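Local coordinates for prepilin-like protein (Thermus thermophilus, PDB 6QVF), which is a pilin-like protein associated with natural competence, probably acting as a DNA receptor at the pilus tip during DNA uptake, at residues E95-G99 with I100-W104. Sequence-based numbering, arbitrary orientation.
Sequences ETIFG and IPVAW
The side chain of Glu95 lies across the indole of Trp104, its CG 3.8 Å from Trp104 NE1 and its OE2 over one face of the ring, with carboxylate and indole planes 80° apart. The pair sits near the open end of a beta hairpin with a two-residue loop, an instructive case of a tight connection between antiparallel strands, here in the sheet that packs on the long N-terminal helix of this pilin. Glu95 puts CG anti to its carbonyl carbon (chi1 -67°), and the chain then runs extended to the helix, where OE1 forms a salt bridge with Arg24 and OE2 one with Arg25; Arg25 also makes a cation-pi contact with Trp104. On the sheet face that carries Glu95, Ile97 CG1 meets Val102 CG2 at 4.1 Å. Ile100 and Val102 reach on to Ala124 of strand 117-125, while Thr96 and Pro101 occupy the other face.

Two hydrogen-bonded pairs fix the register. Glu95 and Val102 exchange both backbone bonds, the one from Val102 N to Glu95 O being 2.7 Å long. Ile97 and Ile100 do the same beside the type I' turn, in which Phe98 and Gly99 both adopt positive phi. Between these pairs, Thr96 CA makes a CA-H...O contact with Ile100 O at 3.4 Å, and that same oxygen accepts the nearly straight bond (174°) from Ile97 N.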
ATOM      1  N   GLU B  95      -6.180 -13.892   9.153  1.00 23.08           N
ATOM      2  CA  GLU B  95      -6.335 -13.787  10.600  1.00 22.79           C
ATOM      3  C   GLU B  95      -7.740 -13.246  10.879  1.00 25.57           C
ATOM      4  O   GLU B  95      -8.208 -12.339  10.218  1.00 27.63           O
ATOM      5  CB  GLU B  95      -5.305 -12.845  11.227  1.00 25.87           C
ATOM      6  CG  GLU B  95      -3.861 -13.282  11.176  1.00 29.50           C
ATOM      7  CD  GLU B  95      -2.929 -12.374  11.980  1.00 32.19           C
ATOM      8  OE1 GLU B  95      -3.369 -11.866  13.025  1.00 34.35           O
ATOM      9  OE2 GLU B  95      -1.756 -12.170  11.545  1.00 37.13           O
ATOM     10  N   THR B  96      -8.396 -13.743  11.911  1.00 24.98           N
ATOM     11  CA  THR B  96      -9.692 -13.151  12.306  1.00 26.54           C
ATOM     12  C   THR B  96      -9.522 -12.388  13.620  1.00 26.45           C
ATOM     13  O   THR B  96      -9.119 -12.961  14.615  1.00 28.79           O
ATOM     14  CB  THR B  96     -10.777 -14.222  12.427  1.00 30.76           C
ATOM     15  OG1 THR B  96     -10.820 -14.877  11.153  1.00 34.10           O
ATOM     16  CG2 THR B  96     -12.127 -13.645  12.796  1.00 31.16           C
ATOM     17  N   ILE B  97      -9.841 -11.097  13.571  1.00 26.63           N
ATOM     18  CA  ILE B  97      -9.671 -10.103  14.626  1.00 25.65           C
ATOM     19  C   ILE B  97     -11.068  -9.596  14.991  1.00 30.21           C
ATOM     20  O   ILE B  97     -11.736  -8.957  14.175  1.00 30.25           O
ATOM     21  CB  ILE B  97      -8.793  -8.929  14.146  1.00 30.03           C
ATOM     22  CG1 ILE B  97      -7.465  -9.396  13.539  1.00 33.62           C
ATOM     23  CG2 ILE B  97      -8.590  -7.896  15.254  1.00 34.82           C
ATOM     24  CD1 ILE B  97      -6.617 -10.240  14.437  1.00 32.43           C
ATOM     25  N   PHE B  98     -11.527  -9.964  16.181  1.00 33.26           N
ATOM     26  CA  PHE B  98     -12.883  -9.594  16.671  1.00 38.07           C
ATOM     27  C   PHE B  98     -13.934  -9.840  15.581  1.00 32.86           C
ATOM     28  O   PHE B  98     -14.767  -8.964  15.290  1.00 37.85           O
ATOM     29  CB  PHE B  98     -12.899  -8.134  17.133  1.00 39.78           C
ATOM     30  CG  PHE B  98     -11.947  -7.845  18.266  1.00 46.07           C
ATOM     31  CD1 PHE B  98     -12.031  -8.567  19.451  1.00 50.68           C
ATOM     32  CD2 PHE B  98     -10.935  -6.899  18.140  1.00 48.28           C
ATOM     33  CE1 PHE B  98     -11.163  -8.308  20.499  1.00 56.05           C
ATOM     34  CE2 PHE B  98     -10.060  -6.654  19.193  1.00 52.05           C
ATOM     35  CZ  PHE B  98     -10.172  -7.364  20.366  1.00 54.72           C
ATOM     36  N   GLY B  99     -13.878 -11.034  14.989  1.00 29.59           N
ATOM     37  CA  GLY B  99     -14.844 -11.506  14.037  1.00 31.37           C
ATOM     38  C   GLY B  99     -14.643 -10.941  12.650  1.00 31.05           C
ATOM     39  O   GLY B  99     -15.468 -11.198  11.796  1.00 30.20           O
ATOM     40  N   ILE B 100     -13.531 -10.218  12.428  1.00 27.37           N
ATOM     41  CA  ILE B 100     -13.253  -9.618  11.135  1.00 23.61           C
ATOM     42  C   ILE B 100     -12.096 -10.371  10.494  1.00 21.34           C
ATOM     43  O   ILE B 100     -10.975 -10.323  10.984  1.00 23.63           O
ATOM     44  CB  ILE B 100     -12.938  -8.122  11.250  1.00 22.87           C
ATOM     45  CG1 ILE B 100     -14.077  -7.337  11.899  1.00 26.13           C
ATOM     46  CG2 ILE B 100     -12.582  -7.559   9.869  1.00 22.14           C
ATOM     47  CD1 ILE B 100     -13.640  -5.999  12.444  1.00 24.99           C
ATOM     48  N   PRO B 101     -12.344 -11.101   9.393  1.00 22.45           N
ATOM     49  CA  PRO B 101     -11.269 -11.769   8.671  1.00 21.49           C
ATOM     50  C   PRO B 101     -10.365 -10.729   7.996  1.00 20.70           C
ATOM     51  O   PRO B 101     -10.852  -9.862   7.293  1.00 22.74           O
ATOM     52  CB  PRO B 101     -11.960 -12.622   7.601  1.00 24.12           C
ATOM     53  CG  PRO B 101     -13.445 -12.327   7.703  1.00 32.73           C
ATOM     54  CD  PRO B 101     -13.641 -11.224   8.720  1.00 27.83           C
ATOM     55  N   VAL B 102      -9.046 -10.914   8.146  1.00 19.50           N
ATOM     56  CA  VAL B 102      -8.073 -10.109   7.511  1.00 18.90           C
ATOM     57  C   VAL B 102      -7.159 -11.012   6.685  1.00 17.67           C
ATOM     58  O   VAL B 102      -6.354 -11.767   7.250  1.00 19.60           O
ATOM     59  CB  VAL B 102      -7.245  -9.326   8.546  1.00 19.22           C
ATOM     60  CG1 VAL B 102      -6.318  -8.362   7.839  1.00 18.39           C
ATOM     61  CG2 VAL B 102      -8.151  -8.576   9.546  1.00 19.58           C
ATOM     62  N   ALA B 103      -7.249 -10.905   5.351  1.00 17.44           N
ATOM     63  CA  ALA B 103      -6.299 -11.567   4.445  1.00 16.95           C
ATOM     64  C   ALA B 103      -4.989 -10.802   4.523  1.00 16.85           C
ATOM     65  O   ALA B 103      -4.983  -9.566   4.600  1.00 16.51           O
ATOM     66  CB  ALA B 103      -6.816 -11.571   3.051  1.00 19.25           C
ATOM     67  N   TRP B 104      -3.872 -11.525   4.521  1.00 17.26           N
ATOM     68  CA  TRP B 104      -2.569 -10.880   4.620  1.00 17.44           C
ATOM     69  C   TRP B 104      -1.572 -11.629   3.749  1.00 17.48           C
ATOM     70  O   TRP B 104      -1.705 -12.826   3.517  1.00 16.43           O
ATOM     71  CB  TRP B 104      -2.067 -10.798   6.074  1.00 16.58           C
ATOM     72  CG  TRP B 104      -1.831 -12.140   6.700  1.00 16.56           C
ATOM     73  CD1 TRP B 104      -2.699 -12.840   7.471  1.00 20.71           C
ATOM     74  CD2 TRP B 104      -0.611 -12.906   6.673  1.00 17.18           C
ATOM     75  NE1 TRP B 104      -2.139 -14.015   7.883  1.00 21.06           N
ATOM     76  CE2 TRP B 104      -0.850 -14.088   7.421  1.00 19.25           C
ATOM     77  CE3 TRP B 104       0.654 -12.723   6.109  1.00 18.25           C
ATOM     78  CZ2 TRP B 104       0.131 -15.068   7.598  1.00 19.81           C
ATOM     79  CZ3 TRP B 104       1.609 -13.714   6.258  1.00 19.06           C
ATOM     80  CH2 TRP B 104       1.338 -14.867   6.993  1.00 20.90           C
TER